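One contact in two related proteins. Structure 1 is phosphoserine aminotransferase from Bacillus alcalophilus, which catalyses the reversible, pyridoxal-phosphate-dependent transfer of an amino group between phosphoserine and 2-oxoglutarate in serine biosynthesis: PDB 2BI1 (chain A, 1.69 Å), residues 7-12 and 334-339. Structure 2 is phosphoserine aminotransferase from Bacillus circulans: PDB 1BT4 (chain B, 2.30 Å), residues 7-12 and 334-339. Both blocks share one frame: the second was fitted to the first on N, CA, C and O of the twelve residues, RMSD 0.17 Å. Numbering follows each deposited sequence.

Structure 1 (2BI1).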
loop_
_atom_site.group_PDB
_atom_site.type_symbol
_atom_site.label_atom_id
_atom_site.label_comp_id
_atom_site.label_asym_id
_atom_site.label_seq_id
_atom_site.Cartn_x
_atom_site.Cartn_y
_atom_site.Cartn_z
ATOM N N PHE A 7 9.957 -3.486 20.979
ATOM C CA PHE A 7 9.855 -2.034 21.076
ATOM C C PHE A 7 10.036 -1.384 19.717
ATOM O O PHE A 7 10.470 -0.231 19.618
ATOM C CB PHE A 7 10.924 -1.541 22.072
ATOM C CG PHE A 7 10.497 -1.790 23.520
ATOM C CD1 PHE A 7 10.983 -2.883 24.219
ATOM C CD2 PHE A 7 9.613 -0.936 24.162
ATOM C CE1 PHE A 7 10.605 -3.138 25.528
ATOM C CE2 PHE A 7 9.242 -1.169 25.476
ATOM C CZ PHE A 7 9.734 -2.275 26.160
ATOM N N ASN A 8 9.729 -2.101 18.626
ATOM C CA ASN A 8 9.928 -1.497 17.321
ATOM C C ASN A 8 9.112 -0.220 17.134
ATOM O O ASN A 8 7.980 -0.118 17.609
ATOM C CB ASN A 8 9.549 -2.484 16.208
ATOM C CG ASN A 8 10.693 -3.423 15.878
ATOM O OD1 ASN A 8 11.843 -3.018 16.023
ATOM N ND2 ASN A 8 10.375 -4.640 15.443
ATOM N N ALA A 9 9.715 0.719 16.408
ATOM C CA ALA A 9 9.119 2.030 16.211
ATOM C C ALA A 9 8.188 2.139 15.019
ATOM O O ALA A 9 7.517 3.174 14.842
ATOM C CB ALA A 9 10.236 3.086 16.086
ATOM N N GLY A 10 8.062 1.149 14.139
ATOM C CA GLY A 10 7.187 1.390 12.977
ATOM C C GLY A 10 7.673 0.526 11.828
ATOM O O GLY A 10 8.768 0.855 11.338
ATOM N N PRO A 11 7.040 -0.526 11.317
ATOM C CA PRO A 11 5.924 -1.223 11.905
ATOM C C PRO A 11 6.302 -1.724 13.305
ATOM O O PRO A 11 7.483 -1.650 13.715
ATOM C CB PRO A 11 5.691 -2.419 10.965
ATOM C CG PRO A 11 6.193 -1.906 9.643
ATOM C CD PRO A 11 7.445 -1.157 10.026
ATOM N N SER A 12 5.271 -2.144 14.008
ATOM C CA SER A 12 5.459 -2.333 15.443
ATOM C C SER A 12 4.607 -3.492 15.942
ATOM O O SER A 12 3.947 -4.178 15.168
ATOM C CB SER A 12 5.102 -1.028 16.149
ATOM O OG SER A 12 3.728 -0.754 15.898
ATOM N N ARG A 334 15.390 4.681 22.070
ATOM C CA ARG A 334 13.989 5.043 21.880
ATOM C C ARG A 334 13.163 3.806 22.210
ATOM O O ARG A 334 13.265 2.811 21.473
ATOM C CB ARG A 334 13.686 5.537 20.457
ATOM C CG ARG A 334 12.185 5.776 20.279
ATOM C CD ARG A 334 11.841 6.460 18.960
ATOM N NE ARG A 334 12.371 5.732 17.805
ATOM C CZ ARG A 334 12.141 6.018 16.528
ATOM N NH1 ARG A 334 11.358 7.039 16.190
ATOM N NH2 ARG A 334 12.702 5.257 15.585
ATOM N N ALA A 335 12.390 3.852 23.285
ATOM C CA ALA A 335 11.481 2.765 23.632
ATOM C C ALA A 335 10.116 3.083 23.048
ATOM O O ALA A 335 9.451 3.970 23.595
ATOM C CB ALA A 335 11.448 2.612 25.148
ATOM N N SER A 336 9.699 2.428 21.962
ATOM C CA SER A 336 8.368 2.702 21.422
ATOM C C SER A 336 7.359 1.806 22.157
ATOM O O SER A 336 7.583 0.596 22.209
ATOM C CB SER A 336 8.345 2.476 19.915
ATOM O OG SER A 336 9.216 3.415 19.283
ATOM N N ILE A 337 6.332 2.418 22.724
ATOM C CA ILE A 337 5.361 1.781 23.625
ATOM C C ILE A 337 3.944 2.068 23.160
ATOM O O ILE A 337 3.051 2.402 23.933
ATOM C CB ILE A 337 5.613 2.238 25.077
ATOM C CG1 ILE A 337 5.781 3.758 25.255
ATOM C CG2 ILE A 337 6.855 1.544 25.626
ATOM C CD1 ILE A 337 5.657 4.164 26.728
ATOM N N TYR A 338 3.705 1.914 21.848
ATOM C CA TYR A 338 2.387 2.049 21.249
ATOM C C TYR A 338 1.335 1.167 21.941
ATOM O O TYR A 338 1.732 0.332 22.753
ATOM C CB TYR A 338 2.467 1.641 19.772
ATOM C CG TYR A 338 3.477 2.439 18.984
ATOM C CD1 TYR A 338 4.558 1.817 18.374
ATOM C CD2 TYR A 338 3.341 3.809 18.844
ATOM C CE1 TYR A 338 5.487 2.540 17.644
ATOM C CE2 TYR A 338 4.268 4.541 18.120
ATOM C CZ TYR A 338 5.337 3.912 17.521
ATOM O OH TYR A 338 6.279 4.623 16.791
ATOM N N ASN A 339 0.061 1.333 21.628
ATOM C CA ASN A 339 -1.019 0.585 22.278
ATOM C C ASN A 339 -0.751 -0.890 22.589
ATOM O O ASN A 339 -0.949 -1.387 23.707
ATOM C CB ASN A 339 -2.267 0.628 21.372
ATOM C CG ASN A 339 -2.920 1.989 21.280
ATOM O OD1 ASN A 339 -2.541 2.928 21.976
ATOM N ND2 ASN A 339 -3.910 2.082 20.396
HETATM O O HOH W 1 11.742 2.183 19.288
#

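Structure 2 (1BT4).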
loop_
_atom_site.group_PDB
_atom_site.type_symbol
_atom_site.label_atom_id
_atom_site.label_comp_id
_atom_site.label_asym_id
_atom_site.label_seq_id
_atom_site.Cartn_x
_atom_site.Cartn_y
_atom_site.Cartn_z
ATOM N N PHE B 7 9.957 -3.408 20.862
ATOM C CA PHE B 7 9.870 -1.964 21.022
ATOM C C PHE B 7 10.104 -1.271 19.675
ATOM O O PHE B 7 10.509 -0.113 19.631
ATOM C CB PHE B 7 10.871 -1.473 22.076
ATOM C CG PHE B 7 10.476 -1.827 23.489
ATOM C CD1 PHE B 7 9.579 -1.032 24.194
ATOM C CD2 PHE B 7 10.961 -2.986 24.098
ATOM C CE1 PHE B 7 9.165 -1.384 25.478
ATOM C CE2 PHE B 7 10.548 -3.348 25.390
ATOM C CZ PHE B 7 9.650 -2.547 26.075
ATOM N N ASN B 8 9.858 -1.993 18.581
ATOM C CA ASN B 8 10.031 -1.445 17.233
ATOM C C ASN B 8 9.213 -0.172 17.086
ATOM O O ASN B 8 8.116 -0.071 17.632
ATOM C CB ASN B 8 9.604 -2.456 16.161
ATOM C CG ASN B 8 10.707 -3.435 15.803
ATOM O OD1 ASN B 8 11.887 -3.108 15.875
ATOM N ND2 ASN B 8 10.322 -4.638 15.395
ATOM N N ALA B 9 9.737 0.790 16.336
ATOM C CA ALA B 9 9.056 2.069 16.158
ATOM C C ALA B 9 8.043 2.135 15.008
ATOM O O ALA B 9 7.279 3.094 14.896
ATOM C CB ALA B 9 10.090 3.188 16.027
ATOM N N GLY B 10 8.031 1.111 14.167
ATOM C CA GLY B 10 7.118 1.100 13.039
ATOM C C GLY B 10 7.779 0.539 11.791
ATOM O O GLY B 10 8.749 1.130 11.314
ATOM N N PRO B 11 7.315 -0.617 11.261
ATOM C CA PRO B 11 6.200 -1.427 11.779
ATOM C C PRO B 11 6.394 -1.785 13.254
ATOM O O PRO B 11 7.521 -1.778 13.760
ATOM C CB PRO B 11 6.231 -2.656 10.877
ATOM C CG PRO B 11 6.713 -2.096 9.579
ATOM C CD PRO B 11 7.837 -1.198 10.012
ATOM N N ALA B 12 5.293 -2.060 13.946
ATOM C CA ALA B 12 5.351 -2.353 15.370
ATOM C C ALA B 12 4.461 -3.492 15.857
ATOM O O ALA B 12 3.872 -4.234 15.067
ATOM C CB ALA B 12 5.043 -1.095 16.154
ATOM N N ARG B 334 15.518 4.581 22.014
ATOM C CA ARG B 334 14.101 4.890 21.916
ATOM C C ARG B 334 13.224 3.684 22.239
ATOM O O ARG B 334 13.326 2.634 21.601
ATOM C CB ARG B 334 13.768 5.423 20.511
ATOM C CG ARG B 334 12.282 5.722 20.274
ATOM C CD ARG B 334 12.041 6.315 18.890
ATOM N NE ARG B 334 12.673 5.515 17.846
ATOM C CZ ARG B 334 12.468 5.670 16.538
ATOM N NH1 ARG B 334 11.633 6.608 16.088
ATOM N NH2 ARG B 334 13.093 4.869 15.675
ATOM N N ALA B 335 12.363 3.848 23.238
ATOM C CA ALA B 335 11.447 2.795 23.641
ATOM C C ALA B 335 10.083 3.173 23.096
ATOM O O ALA B 335 9.459 4.116 23.578
ATOM C CB ALA B 335 11.402 2.677 25.182
ATOM N N SER B 336 9.663 2.499 22.034
ATOM C CA SER B 336 8.357 2.775 21.450
ATOM C C SER B 336 7.346 1.869 22.129
ATOM O O SER B 336 7.388 0.643 21.989
ATOM C CB SER B 336 8.363 2.546 19.941
ATOM O OG SER B 336 9.234 3.468 19.311
ATOM N N ILE B 337 6.430 2.493 22.857
ATOM C CA ILE B 337 5.418 1.782 23.610
ATOM C C ILE B 337 3.975 2.052 23.169
ATOM O O ILE B 337 3.132 2.475 23.959
ATOM C CB ILE B 337 5.595 2.083 25.112
ATOM C CG1 ILE B 337 5.645 3.601 25.343
ATOM C CG2 ILE B 337 6.873 1.427 25.622
ATOM C CD1 ILE B 337 5.644 4.024 26.804
ATOM N N TYR B 338 3.691 1.753 21.909
ATOM C CA TYR B 338 2.354 1.934 21.344
ATOM C C TYR B 338 1.277 1.108 22.083
ATOM O O TYR B 338 1.603 0.282 22.937
ATOM C CB TYR B 338 2.378 1.548 19.867
ATOM C CG TYR B 338 3.378 2.325 19.045
ATOM C CD1 TYR B 338 3.331 3.719 18.992
ATOM C CD2 TYR B 338 4.373 1.664 18.312
ATOM C CE1 TYR B 338 4.251 4.445 18.233
ATOM C CE2 TYR B 338 5.294 2.378 17.545
ATOM C CZ TYR B 338 5.227 3.770 17.512
ATOM O OH TYR B 338 6.128 4.489 16.763
ATOM N N ASN B 339 0.006 1.327 21.733
ATOM C CA ASN B 339 -1.143 0.626 22.339
ATOM C C ASN B 339 -0.927 -0.861 22.657
ATOM O O ASN B 339 -1.173 -1.309 23.778
ATOM C CB ASN B 339 -2.376 0.722 21.423
ATOM C CG ASN B 339 -3.074 2.079 21.480
ATOM O OD1 ASN B 339 -2.649 2.997 22.178
ATOM N ND2 ASN B 339 -4.174 2.195 20.748
HETATM O O HOH W 2 11.847 2.284 19.463
#

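Structure 1 (2BI1)
With CG anti to its carbonyl carbon (chi1 -57°), Y338 reaches the 7-12 loop, where its OH donates a 2.7 Å hydrogen bond to A9 O, tilted 31° from the carbonyl plane. S12 packs beside the same ring, CB 3.7 Å from Y338 CD1. Its chi1 of 62° sets OG between backbone N and carbonyl carbon, and that hydroxyl is hydrogen-bonded to the backbone oxygens of Q195 and K196, the lysine that carries the cofactor. A9 CB lies over one face of the R334 guanidinium, 3.3 Å from NH2, while R334 NH1 bonds T152 O. F7 meets I337 CG2 with its ring edge, CE2 3.6 Å away. Water 1 links F7 O, R334 O and S336 OG, which N298 also holds. The buried contact joins the N-terminal loop to edge strand 333-336 of the antiparallel sheet, close to the pyridoxal phosphate site.

Structure 2 (1BT4)
Y338 has CG anti to its carbonyl carbon (chi1 -57°), which carries the phenol over to the 7-12 loop; there OH donates a hydrogen bond to A9 O at 2.6 Å, tilted 27° from the carbonyl plane. A12 packs beside the same ring through its methyl, CB 3.6 Å from Y338 CD2. The A9 methyl covers one face of the R334 guanidinium, with CB 3.5 Å from NH2, and R334 NH1 is hydrogen-bonded to T152 O, from a residue of the cofactor pocket. At its edge the F7 ring receives I337 CG2, 3.6 Å from CE1. Water 2 links F7 O, R334 O and S336 OG across the two segments, and the serine hydroxyl is also held by N298.

What differs
The hydroxyl of S12(A) is what sets the two sites apart: OG has no counterpart in A12(B), and neither the two segments of structure 2 nor water 2 puts an atom in its place. The CB atoms coincide within the error, so the change comes down to one polar atom on a shared carbon. CB still touches the tyrosine ring, Y338(A) or Y338(B), and lies 3.4 Å from N8(A) O in one structure and 3.6 Å from N8(B) O in the other. The side chains of F7(A), R334(A), S336(A), I337(A) and Y338(A) and their counterparts keep their place, both tyrosines keep their bond to A9(A) O or A9(B) O, and waters 1 and 2 occupy the same spot. In structure 1 the OG of S12(A) is hydrogen-bonded to the backbone oxygens of Q195(A) and K196(A); the methyl of A12(B) can make no such bond. One side-chain link from the loop to the chain around the cofactor lysine is therefore absent in structure 2, which may hold the two a little less firmly.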